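PDB 4PF1: peptidase S15/CocE/NonD from Thaumarchaeota archaeon SCGC AB-539-E09, which acts as a serine aminopeptidase of the alpha/beta hydrolase fold, probably cleaving residues from the amino termini of peptides. Local coordinates for residues G291-E297 with V322-H328; Q342-T347 with Y378-N383; L482-P488 with P560-F566; V505-W511 with Y524-A530. All coordinates share one frame; numbering follows the deposited sequence.

Overall arrangement
Interactions 1 and 2 continue one central sheet: strands 319-324 and 375-379 are neighbours in it, with L323 O 2.9 Å from Y378 N, and W326 NE1 lies 2.9 Å from T347 OG1. Interaction 1 holds two members of the probable Ser-His-Asp triad. Interaction 3 carries the contact into the C-terminal beta domain, where H564 is pivotal: its ND1 is 2.8 Å from T380 OG1 of interaction 2, and its NE2 is 2.6 Å from D509 OD2 of interaction 4. Interaction 4 also offers S529 OG, 2.6 Å from P560 O. L293, near the triad, packs on Q561 O, joining the catalytic and C-terminal parts of the chain. The centres of interactions 1 and 4 are about 16 Å apart.

Interaction 1 of 4, residues G291-E297 with V322-H328; sequences GGLFDQE and VLGPWNH
The imidazole of H328 is gripped by the carboxylate of D295. H328 ND1 gives a fairly straight bond (164°) to D295 OD2 at 3.1 Å, meeting it on the syn side and close to the ring plane, and a weak second bond to D295 OD1 at 2.9 Å. D295 turns its carboxylate away from its own N (chi1 -162°), toward H328; OD1 also accepts from the backbone N of E297, closing an Asx turn, and from D298 N, and a water joins OD2 to N327 O. Since H328 NE2 bonds S161 OG, the three residues have the charge-relay geometry of a Ser-His-Asp triad, probably the catalytic one. Q296 OE1 accepts H328 N at 2.9 Å, the Q296 amide plane standing almost perpendicular to the imidazole. E297 lays its CB over one face of that ring, 3.8 Å from the centroid, while its OE1 reaches W453. These loops leave parallel strands 287-292 and 319-324 of the alpha/beta hydrolase sheet, linked as a beta-alpha-beta unit through helix 301-309. G291 N bonds V322 O at 2.7 Å, and L293 N bonds G324 O at 2.9 Å. At G292 a side chain would run into W326 O, the acceptor of F294 N. The side chains of L293 and L323 cross at about a right angle, CD2 to CD2 3.8 Å, and F294 CE2 lies 4.3 Å from P325 CB.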
# COMPACT_ATOMS: atom_id res chain seq x y z
N GLY A 291 -25.44 -15.92 11.65
CA GLY A 291 -24.86 -14.91 12.52
C GLY A 291 -23.35 -14.83 12.43
O GLY A 291 -22.70 -15.79 12.01
N GLY A 292 -22.81 -13.69 12.82
CA GLY A 292 -21.37 -13.44 12.83
C GLY A 292 -20.84 -13.16 14.21
O GLY A 292 -21.44 -12.38 14.97
N LEU A 293 -19.69 -13.77 14.55
CA LEU A 293 -19.02 -13.61 15.85
C LEU A 293 -18.55 -12.17 16.10
O LEU A 293 -18.51 -11.73 17.25
CB LEU A 293 -17.81 -14.56 15.97
CG LEU A 293 -18.10 -16.05 16.22
CD1 LEU A 293 -16.85 -16.90 16.00
CD2 LEU A 293 -18.63 -16.28 17.64
N PHE A 294 -18.19 -11.45 15.03
CA PHE A 294 -17.65 -10.10 15.15
C PHE A 294 -18.54 -9.05 14.45
O PHE A 294 -18.05 -8.01 14.01
CB PHE A 294 -16.20 -10.06 14.60
CG PHE A 294 -15.31 -11.16 15.13
CD1 PHE A 294 -14.97 -11.21 16.48
CD2 PHE A 294 -14.85 -12.17 14.29
CE1 PHE A 294 -14.16 -12.24 16.98
CE2 PHE A 294 -14.03 -13.19 14.79
CZ PHE A 294 -13.69 -13.22 16.13
N ASP A 295 -19.86 -9.31 14.41
CA ASP A 295 -20.85 -8.42 13.83
C ASP A 295 -20.92 -7.10 14.63
O ASP A 295 -21.44 -7.09 15.75
CB ASP A 295 -22.23 -9.11 13.79
CG ASP A 295 -23.21 -8.46 12.84
OD1 ASP A 295 -23.40 -7.23 12.93
OD2 ASP A 295 -23.77 -9.17 12.00
N GLN A 296 -20.40 -6.00 14.05
CA GLN A 296 -20.33 -4.69 14.69
C GLN A 296 -21.67 -3.92 14.65
O GLN A 296 -21.74 -2.78 15.13
CB GLN A 296 -19.20 -3.85 14.04
CG GLN A 296 -19.52 -3.25 12.65
CD GLN A 296 -19.43 -4.21 11.48
OE1 GLN A 296 -19.24 -5.42 11.62
NE2 GLN A 296 -19.59 -3.67 10.27
N GLU A 297 -22.75 -4.55 14.13
CA GLU A 297 -24.04 -3.87 14.03
C GLU A 297 -25.18 -4.66 14.68
O GLU A 297 -25.99 -4.07 15.40
CB GLU A 297 -24.37 -3.54 12.57
CG GLU A 297 -23.51 -2.41 12.01
CD GLU A 297 -23.93 -1.82 10.67
OE1 GLU A 297 -23.15 -1.00 10.13
OE2 GLU A 297 -25.03 -2.16 10.18
N VAL A 322 -26.18 -20.92 12.08
CA VAL A 322 -24.81 -20.86 11.57
C VAL A 322 -24.13 -19.63 12.19
O VAL A 322 -24.65 -18.52 12.06
CB VAL A 322 -24.73 -20.86 10.02
CG1 VAL A 322 -23.28 -20.82 9.54
CG2 VAL A 322 -25.46 -22.06 9.42
N LEU A 323 -23.00 -19.85 12.88
CA LEU A 323 -22.24 -18.79 13.52
C LEU A 323 -20.80 -18.79 12.98
O LEU A 323 -20.00 -19.67 13.33
CB LEU A 323 -22.28 -18.97 15.06
CG LEU A 323 -21.72 -17.84 15.94
CD1 LEU A 323 -22.42 -16.50 15.68
CD2 LEU A 323 -21.87 -18.20 17.40
N GLY A 324 -20.52 -17.87 12.06
CA GLY A 324 -19.23 -17.76 11.40
C GLY A 324 -18.31 -16.69 11.97
O GLY A 324 -18.74 -15.86 12.78
N PRO A 325 -17.01 -16.68 11.56
CA PRO A 325 -16.07 -15.66 12.08
C PRO A 325 -16.20 -14.37 11.28
O PRO A 325 -15.25 -13.92 10.63
CB PRO A 325 -14.71 -16.33 11.88
CG PRO A 325 -14.89 -17.13 10.61
CD PRO A 325 -16.35 -17.56 10.57
N TRP A 326 -17.40 -13.81 11.29
CA TRP A 326 -17.74 -12.73 10.40
C TRP A 326 -18.11 -11.45 11.08
O TRP A 326 -18.72 -11.46 12.15
CB TRP A 326 -18.91 -13.17 9.50
CG TRP A 326 -18.67 -14.43 8.74
CD1 TRP A 326 -17.55 -14.75 8.02
CD2 TRP A 326 -19.59 -15.51 8.54
NE1 TRP A 326 -17.72 -15.97 7.40
CE2 TRP A 326 -18.96 -16.47 7.71
CE3 TRP A 326 -20.90 -15.77 8.99
CZ2 TRP A 326 -19.57 -17.67 7.35
CZ3 TRP A 326 -21.50 -16.97 8.64
CH2 TRP A 326 -20.85 -17.90 7.81
N ASN A 327 -17.81 -10.34 10.41
CA ASN A 327 -18.31 -9.03 10.80
C ASN A 327 -19.74 -8.91 10.23
O ASN A 327 -20.28 -9.91 9.74
CB ASN A 327 -17.36 -7.91 10.33
CG ASN A 327 -17.24 -7.70 8.83
OD1 ASN A 327 -18.03 -8.19 8.03
ND2 ASN A 327 -16.29 -6.87 8.44
N HIS A 328 -20.32 -7.72 10.24
CA HIS A 328 -21.70 -7.52 9.79
C HIS A 328 -22.01 -8.03 8.34
O HIS A 328 -23.06 -8.63 8.13
CB HIS A 328 -22.11 -6.06 9.92
CG HIS A 328 -23.56 -5.84 9.69
ND1 HIS A 328 -24.51 -6.60 10.34
CD2 HIS A 328 -24.18 -4.98 8.86
CE1 HIS A 328 -25.68 -6.18 9.88
NE2 HIS A 328 -25.53 -5.19 9.00
O HOH W 1 -22.53 -11.39 10.47

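Interaction 2 of 4, residues Q342-T347 with Y378-N383; sequences QFEGDT and YETGAN. With GOL (glycerol), chain H.
Y378 reaches across to F343, E344 and T347 from the end of strand 375-379, where the central sheet turns through residues 380-383 into strand 384-388 as a beta hairpin. Its CB carries CG anti to the backbone N (chi1 -174°), which sends the ring out toward the loop before helix 347-365. Along one side of the ring, Y378 CE2 takes the methyl CG2 of T347 at 3.7 Å. Y378 CZ comes next, 4.1 Å from F343 CB; the two aromatic planes stand 77° apart in an oblique arrangement. At the tip, Y378 OH accepts the backbone N of E344 at 3.2 Å in a nearly straight bond (169°), and donates its proton to N383 OD1 at 2.9 Å, in the carbonyl plane and on a lone pair. A phenylalanine in place of Y378 would probably leave E344 N without this acceptor and the N383 amide with one hold fewer on its rotation. E344, at the centre of an inverse gamma turn, rests its CG 3.8 Å from N383 CB, while its OE2 bonds the backbone N of D346 of the second subunit. The F343 ring turns an edge to N383 OD1. A glycerol, probably from the crystallisation liquor, spans the end of the N383 amide: its O1 donates to OD1, and N383 ND2 gives a 2.7 Å bond to glycerol O2.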
# COMPACT_ATOMS: atom_id res chain seq x y z
N GLN A 342 -6.57 -14.16 10.41
CA GLN A 342 -6.64 -14.91 9.15
C GLN A 342 -7.35 -16.24 9.37
O GLN A 342 -6.99 -17.01 10.27
CB GLN A 342 -5.24 -15.12 8.56
CG GLN A 342 -4.61 -13.83 8.05
CD GLN A 342 -3.17 -14.01 7.65
OE1 GLN A 342 -2.30 -14.30 8.47
NE2 GLN A 342 -2.89 -13.80 6.38
N PHE A 343 -8.40 -16.50 8.57
CA PHE A 343 -9.21 -17.70 8.68
C PHE A 343 -8.83 -18.72 7.60
O PHE A 343 -8.12 -18.36 6.65
CB PHE A 343 -10.72 -17.34 8.63
CG PHE A 343 -11.10 -16.19 9.54
CD1 PHE A 343 -10.79 -16.20 10.89
CD2 PHE A 343 -11.77 -15.07 9.03
CE1 PHE A 343 -11.11 -15.12 11.72
CE2 PHE A 343 -12.10 -14.00 9.86
CZ PHE A 343 -11.78 -14.03 11.20
N GLU A 344 -9.24 -19.99 7.77
CA GLU A 344 -8.87 -21.04 6.83
C GLU A 344 -9.74 -20.99 5.57
O GLU A 344 -10.78 -21.66 5.49
CB GLU A 344 -8.92 -22.43 7.50
CG GLU A 344 -7.69 -22.74 8.32
CD GLU A 344 -6.43 -23.01 7.51
OE1 GLU A 344 -6.29 -24.13 6.98
OE2 GLU A 344 -5.59 -22.09 7.39
N GLY A 345 -9.30 -20.18 4.60
CA GLY A 345 -9.98 -20.00 3.33
C GLY A 345 -11.14 -19.02 3.40
O GLY A 345 -11.38 -18.41 4.44
N ASP A 346 -11.86 -18.88 2.28
CA ASP A 346 -13.03 -18.01 2.21
C ASP A 346 -14.22 -18.69 2.90
O ASP A 346 -14.98 -19.43 2.26
CB ASP A 346 -13.35 -17.63 0.74
CG ASP A 346 -14.60 -16.77 0.55
OD1 ASP A 346 -15.13 -16.27 1.56
OD2 ASP A 346 -15.05 -16.63 -0.60
N THR A 347 -14.36 -18.44 4.22
CA THR A 347 -15.41 -19.02 5.06
C THR A 347 -16.82 -18.57 4.62
O THR A 347 -17.78 -19.32 4.79
CB THR A 347 -15.17 -18.67 6.54
OG1 THR A 347 -15.23 -17.25 6.70
CG2 THR A 347 -13.83 -19.19 7.05
N TYR A 378 -18.10 -21.85 13.76
CA TYR A 378 -16.69 -21.73 13.42
C TYR A 378 -15.95 -21.30 14.66
O TYR A 378 -16.29 -20.28 15.27
CB TYR A 378 -16.48 -20.72 12.28
CG TYR A 378 -15.05 -20.65 11.77
CD1 TYR A 378 -14.09 -19.89 12.44
CD2 TYR A 378 -14.67 -21.28 10.59
CE1 TYR A 378 -12.78 -19.79 11.96
CE2 TYR A 378 -13.37 -21.18 10.09
CZ TYR A 378 -12.43 -20.43 10.78
OH TYR A 378 -11.16 -20.30 10.28
N GLU A 379 -14.94 -22.08 15.04
CA GLU A 379 -14.13 -21.80 16.22
C GLU A 379 -12.88 -21.04 15.82
O GLU A 379 -12.06 -21.56 15.06
CB GLU A 379 -13.77 -23.12 16.92
CG GLU A 379 -13.10 -22.95 18.28
CD GLU A 379 -12.71 -24.24 18.97
OE1 GLU A 379 -12.70 -25.30 18.30
OE2 GLU A 379 -12.40 -24.19 20.18
N THR A 380 -12.73 -19.80 16.34
CA THR A 380 -11.55 -18.98 16.08
C THR A 380 -10.38 -19.53 16.92
O THR A 380 -10.60 -20.27 17.88
CB THR A 380 -11.84 -17.48 16.31
OG1 THR A 380 -12.50 -17.29 17.56
CG2 THR A 380 -12.67 -16.87 15.18
N GLY A 381 -9.15 -19.24 16.50
CA GLY A 381 -7.96 -19.79 17.13
C GLY A 381 -7.61 -21.14 16.53
O GLY A 381 -6.54 -21.31 15.95
N ALA A 382 -8.56 -22.10 16.64
CA ALA A 382 -8.43 -23.45 16.08
C ALA A 382 -8.71 -23.44 14.56
O ALA A 382 -8.20 -24.30 13.84
CB ALA A 382 -9.38 -24.40 16.78
N ASN A 383 -9.54 -22.46 14.09
CA ASN A 383 -9.93 -22.26 12.68
C ASN A 383 -10.61 -23.52 12.09
O ASN A 383 -10.16 -24.05 11.07
CB ASN A 383 -8.73 -21.81 11.83
CG ASN A 383 -8.24 -20.43 12.18
OD1 ASN A 383 -8.95 -19.43 12.02
ND2 ASN A 383 -7.02 -20.35 12.67
C1 GOL H . -7.70 -16.72 14.78
O1 GOL H . -8.65 -17.21 13.84
C2 GOL H . -6.30 -16.72 14.21
O2 GOL H . -6.13 -17.83 13.31
C3 GOL H . -6.01 -15.43 13.49
O3 GOL H . -4.70 -15.43 12.93

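Interaction 3 of 4, residues L482-P488 with P560-F566; sequences LRVAGQP and PQVSHTF
V484 and V562 adopt nearly the same rotamer (chi1 -72° and -71°), each placing CG2 between its backbone N and carbonyl carbon, and these two methyls meet at 4.0 Å. V484 CG2 also touches F566 CE2 at 3.7 Å, and P488 CG lies 3.7 Å from V562 CG2. Q561 bends at chi2 (-56°), which folds its amide back over the G486-Q487 peptide, with OE1 3.2 Å from G486 C. The bond OE1 accepts there comes from W391 NE1. With an alanine at Q561, that indole N-H would probably lose its acceptor and a gap would open beside Q487 CB. Strands 482-486 and 562-566 pair as an antiparallel ladder in the C-terminal domain, consistent with the jelly-roll of S15 relatives. V484 N bonds H564 O at 2.9 Å, and F566 N bonds L482 O at 2.7 Å. The backbone angles of G486, with positive phi, call for glycine. On the face of R483 and T565, R483 CG packs 3.5 Å from T565 OG1, and both polar ends turn to E379 OE2, outside the two segments. The positive charge of R483 would probably keep that carboxylate ionised, whereas L482, V484, V562 and F566 on the other face meet through apolar contact, with H564 among them making polar bonds outward.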
# COMPACT_ATOMS: atom_id res chain seq x y z
N LEU A 482 -7.20 -23.54 25.78
CA LEU A 482 -8.44 -23.37 26.53
C LEU A 482 -9.58 -23.05 25.56
O LEU A 482 -9.54 -22.03 24.87
CB LEU A 482 -8.28 -22.25 27.58
CG LEU A 482 -9.31 -22.24 28.71
CD1 LEU A 482 -8.64 -21.98 30.04
CD2 LEU A 482 -10.38 -21.20 28.46
N ARG A 483 -10.57 -23.95 25.48
CA ARG A 483 -11.70 -23.83 24.56
C ARG A 483 -12.92 -23.24 25.26
O ARG A 483 -13.33 -23.74 26.30
CB ARG A 483 -12.08 -25.20 23.96
CG ARG A 483 -10.97 -25.87 23.15
CD ARG A 483 -11.50 -27.12 22.46
NE ARG A 483 -12.45 -26.79 21.39
CZ ARG A 483 -13.47 -27.57 21.03
NH1 ARG A 483 -13.68 -28.73 21.65
NH2 ARG A 483 -14.29 -27.20 20.07
N VAL A 484 -13.53 -22.19 24.66
CA VAL A 484 -14.75 -21.56 25.18
C VAL A 484 -15.84 -21.57 24.11
O VAL A 484 -15.55 -21.43 22.92
CB VAL A 484 -14.52 -20.13 25.74
CG1 VAL A 484 -13.75 -20.16 27.06
CG2 VAL A 484 -13.83 -19.22 24.72
N ALA A 485 -17.10 -21.76 24.53
CA ALA A 485 -18.26 -21.76 23.63
C ALA A 485 -19.49 -21.22 24.34
O ALA A 485 -19.64 -21.39 25.55
CB ALA A 485 -18.53 -23.17 23.11
N GLY A 486 -20.35 -20.55 23.59
CA GLY A 486 -21.59 -19.98 24.13
C GLY A 486 -21.50 -18.51 24.45
O GLY A 486 -20.69 -17.78 23.88
N GLN A 487 -22.36 -18.06 25.37
CA GLN A 487 -22.42 -16.67 25.76
C GLN A 487 -21.77 -16.44 27.13
O GLN A 487 -22.27 -16.94 28.13
CB GLN A 487 -23.89 -16.17 25.76
CG GLN A 487 -24.10 -14.81 26.42
CD GLN A 487 -25.39 -14.16 26.00
OE1 GLN A 487 -26.48 -14.57 26.42
NE2 GLN A 487 -25.29 -13.12 25.20
N PRO A 488 -20.66 -15.65 27.19
CA PRO A 488 -20.09 -15.30 28.49
C PRO A 488 -21.00 -14.29 29.21
O PRO A 488 -21.65 -13.49 28.55
CB PRO A 488 -18.74 -14.68 28.14
CG PRO A 488 -18.59 -14.79 26.64
CD PRO A 488 -19.96 -14.96 26.09
N PRO A 560 -21.35 -10.78 23.92
CA PRO A 560 -21.50 -11.47 22.62
C PRO A 560 -20.94 -12.89 22.62
O PRO A 560 -20.01 -13.20 23.36
CB PRO A 560 -20.72 -10.57 21.66
CG PRO A 560 -20.80 -9.22 22.26
CD PRO A 560 -20.75 -9.44 23.75
N GLN A 561 -21.51 -13.76 21.78
CA GLN A 561 -21.14 -15.17 21.67
C GLN A 561 -19.66 -15.38 21.40
O GLN A 561 -19.01 -14.54 20.76
CB GLN A 561 -21.96 -15.88 20.56
CG GLN A 561 -23.47 -15.71 20.67
CD GLN A 561 -24.05 -16.15 22.00
OE1 GLN A 561 -23.76 -17.24 22.51
NE2 GLN A 561 -24.93 -15.33 22.56
N VAL A 562 -19.13 -16.50 21.91
CA VAL A 562 -17.74 -16.92 21.69
C VAL A 562 -17.70 -18.39 21.24
O VAL A 562 -18.54 -19.20 21.63
CB VAL A 562 -16.81 -16.69 22.92
CG1 VAL A 562 -16.53 -15.21 23.14
CG2 VAL A 562 -17.37 -17.34 24.20
N SER A 563 -16.72 -18.70 20.40
CA SER A 563 -16.38 -20.02 19.89
C SER A 563 -14.92 -19.91 19.57
O SER A 563 -14.55 -19.46 18.49
CB SER A 563 -17.23 -20.37 18.66
OG SER A 563 -17.08 -21.74 18.33
N HIS A 564 -14.10 -20.10 20.60
CA HIS A 564 -12.69 -19.78 20.49
C HIS A 564 -11.79 -20.73 21.27
O HIS A 564 -12.18 -21.25 22.32
CB HIS A 564 -12.49 -18.35 21.03
CG HIS A 564 -11.11 -17.79 20.85
ND1 HIS A 564 -10.64 -17.41 19.61
CD2 HIS A 564 -10.18 -17.48 21.79
CE1 HIS A 564 -9.43 -16.93 19.82
NE2 HIS A 564 -9.11 -16.94 21.11
N THR A 565 -10.57 -20.89 20.78
CA THR A 565 -9.52 -21.61 21.48
C THR A 565 -8.43 -20.61 21.84
O THR A 565 -7.81 -20.02 20.95
CB THR A 565 -8.99 -22.80 20.66
OG1 THR A 565 -10.00 -23.79 20.56
CG2 THR A 565 -7.74 -23.43 21.28
N PHE A 566 -8.22 -20.40 23.14
CA PHE A 566 -7.12 -19.59 23.65
C PHE A 566 -5.89 -20.50 23.61
O PHE A 566 -5.78 -21.43 24.41
CB PHE A 566 -7.41 -19.08 25.08
CG PHE A 566 -8.51 -18.05 25.20
CD1 PHE A 566 -8.24 -16.70 24.98
CD2 PHE A 566 -9.79 -18.41 25.60
CE1 PHE A 566 -9.25 -15.74 25.12
CE2 PHE A 566 -10.79 -17.45 25.74
CZ PHE A 566 -10.52 -16.12 25.50

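Interaction 4 of 4, residues V505-W511 with Y524-A530; sequences VKIIDVW and YQQMLSA
V505 begins the pairing with its carbonyl oxygen beside the CA of A530. The aliphatic part of K506 runs past A530 CB and sets CD 3.8 Å from M527 SD, and its NZ reaches the side-chain oxygens of Q461, Q575 and Q577. At I507 the ladder is irregular: its N bonds S529 O at 2.7 Å, but its O receives L528 N at 2.9 Å and, weakly, S529 N at 3.3 Å, a classic beta bulge shifting the register by one. I508 CG2 presses on Q525 C at 3.6 Å. D509 N bonds Q526 O, and its carboxylate is held by H570 and H564. Beyond V510, which lies alongside the Q525 chain, W511 N bonds Y524 O at 2.8 Å. The indole itself is held in two ways. Q526 sends CG away from its backbone N (chi1 -176°) and bends at chi2, bringing OE1 to the indole edge. W511 NE1 gives a straight bond (168°) to a lone pair of Q526 OE1 at 3.2 Å, and Y524 CD2 sits 3.5 Å above one indole face, the five-membered ring and phenol 43° apart. Q526 CB lies over the rim of one face of the Y524 ring. In this four-stranded antiparallel sheet of the C-terminal non-catalytic domain, strand 502-510 lies between 525-534 and 571-577; helix 462-465 touches K506 and Q525 on one face, and strand 562-566 meets D509 and S529 on the other.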
# COMPACT_ATOMS: atom_id res chain seq x y z
N VAL A 505 -17.61 -4.05 29.54
CA VAL A 505 -16.85 -5.25 29.88
C VAL A 505 -16.30 -5.84 28.58
O VAL A 505 -17.06 -6.09 27.66
CB VAL A 505 -17.67 -6.30 30.70
CG1 VAL A 505 -16.84 -7.54 31.00
CG2 VAL A 505 -18.21 -5.69 31.99
N LYS A 506 -14.96 -6.04 28.52
CA LYS A 506 -14.32 -6.61 27.33
C LYS A 506 -13.59 -7.91 27.65
O LYS A 506 -12.85 -7.97 28.64
CB LYS A 506 -13.29 -5.63 26.73
CG LYS A 506 -13.75 -4.21 26.52
CD LYS A 506 -12.59 -3.42 25.93
CE LYS A 506 -12.73 -1.95 26.13
NZ LYS A 506 -11.42 -1.26 25.98
N ILE A 507 -13.75 -8.93 26.78
CA ILE A 507 -12.98 -10.18 26.87
C ILE A 507 -11.95 -10.11 25.75
O ILE A 507 -12.30 -9.81 24.61
CB ILE A 507 -13.86 -11.46 26.80
CG1 ILE A 507 -14.68 -11.63 28.09
CG2 ILE A 507 -13.00 -12.72 26.52
CD1 ILE A 507 -15.78 -12.60 27.97
N ILE A 508 -10.68 -10.33 26.09
CA ILE A 508 -9.60 -10.19 25.13
C ILE A 508 -8.69 -11.42 25.11
O ILE A 508 -8.42 -12.02 26.16
CB ILE A 508 -8.79 -8.89 25.50
CG1 ILE A 508 -9.56 -7.61 25.10
CG2 ILE A 508 -7.37 -8.89 24.93
CD1 ILE A 508 -9.53 -6.52 26.17
N ASP A 509 -8.21 -11.78 23.91
CA ASP A 509 -7.20 -12.80 23.73
C ASP A 509 -5.87 -12.08 23.52
O ASP A 509 -5.70 -11.42 22.50
CB ASP A 509 -7.53 -13.73 22.55
CG ASP A 509 -6.50 -14.83 22.29
OD1 ASP A 509 -5.29 -14.56 22.46
OD2 ASP A 509 -6.90 -15.93 21.87
N VAL A 510 -4.98 -12.14 24.51
CA VAL A 510 -3.66 -11.52 24.42
C VAL A 510 -2.73 -12.48 23.69
O VAL A 510 -2.44 -13.56 24.21
CB VAL A 510 -3.07 -11.09 25.80
CG1 VAL A 510 -1.79 -10.29 25.62
CG2 VAL A 510 -4.09 -10.30 26.61
N TRP A 511 -2.27 -12.10 22.50
CA TRP A 511 -1.37 -12.91 21.69
C TRP A 511 0.01 -13.01 22.39
O TRP A 511 0.32 -12.14 23.22
CB TRP A 511 -1.25 -12.32 20.27
CG TRP A 511 -2.46 -12.59 19.41
CD1 TRP A 511 -3.76 -12.30 19.70
CD2 TRP A 511 -2.46 -13.20 18.11
NE1 TRP A 511 -4.58 -12.69 18.67
CE2 TRP A 511 -3.81 -13.25 17.68
CE3 TRP A 511 -1.46 -13.71 17.27
CZ2 TRP A 511 -4.18 -13.79 16.44
CZ3 TRP A 511 -1.83 -14.24 16.03
CH2 TRP A 511 -3.17 -14.27 15.63
N TYR A 524 -0.38 -8.32 20.91
CA TYR A 524 -1.69 -7.92 20.40
C TYR A 524 -2.83 -8.32 21.36
O TYR A 524 -2.99 -9.50 21.70
CB TYR A 524 -1.88 -8.53 18.98
CG TYR A 524 -3.25 -8.47 18.34
CD1 TYR A 524 -4.02 -7.30 18.39
CD2 TYR A 524 -3.70 -9.50 17.52
CE1 TYR A 524 -5.25 -7.22 17.73
CE2 TYR A 524 -4.91 -9.42 16.84
CZ TYR A 524 -5.69 -8.28 16.96
OH TYR A 524 -6.90 -8.22 16.30
N GLN A 525 -3.55 -7.31 21.86
CA GLN A 525 -4.68 -7.47 22.77
C GLN A 525 -5.97 -7.50 21.95
O GLN A 525 -6.72 -6.52 21.91
CB GLN A 525 -4.70 -6.35 23.82
CG GLN A 525 -3.63 -6.52 24.90
CD GLN A 525 -3.71 -5.46 25.98
OE1 GLN A 525 -4.72 -4.79 26.16
NE2 GLN A 525 -2.64 -5.33 26.76
N GLN A 526 -6.18 -8.62 21.25
CA GLN A 526 -7.31 -8.83 20.35
C GLN A 526 -8.63 -8.91 21.11
O GLN A 526 -8.85 -9.87 21.85
CB GLN A 526 -7.10 -10.12 19.54
CG GLN A 526 -8.20 -10.39 18.51
CD GLN A 526 -8.57 -11.85 18.45
OE1 GLN A 526 -7.72 -12.75 18.35
NE2 GLN A 526 -9.87 -12.12 18.52
N MET A 527 -9.52 -7.93 20.88
CA MET A 527 -10.85 -7.96 21.48
C MET A 527 -11.62 -9.15 20.90
O MET A 527 -11.48 -9.43 19.70
CB MET A 527 -11.60 -6.64 21.26
CG MET A 527 -12.76 -6.45 22.23
SD MET A 527 -13.24 -4.73 22.44
CE MET A 527 -14.10 -4.44 20.87
N LEU A 528 -12.34 -9.89 21.75
CA LEU A 528 -13.02 -11.12 21.33
C LEU A 528 -14.53 -11.05 21.58
O LEU A 528 -15.31 -11.49 20.74
CB LEU A 528 -12.39 -12.31 22.08
CG LEU A 528 -12.87 -13.70 21.69
CD1 LEU A 528 -12.25 -14.16 20.37
CD2 LEU A 528 -12.56 -14.69 22.78
N SER A 529 -14.94 -10.53 22.75
CA SER A 529 -16.34 -10.38 23.13
C SER A 529 -16.46 -9.22 24.09
O SER A 529 -15.82 -9.24 25.14
CB SER A 529 -16.89 -11.66 23.74
OG SER A 529 -18.22 -11.50 24.20
N ALA A 530 -17.23 -8.19 23.73
CA ALA A 530 -17.36 -7.01 24.57
C ALA A 530 -18.73 -6.36 24.43
O ALA A 530 -19.31 -6.35 23.34
CB ALA A 530 -16.28 -5.99 24.21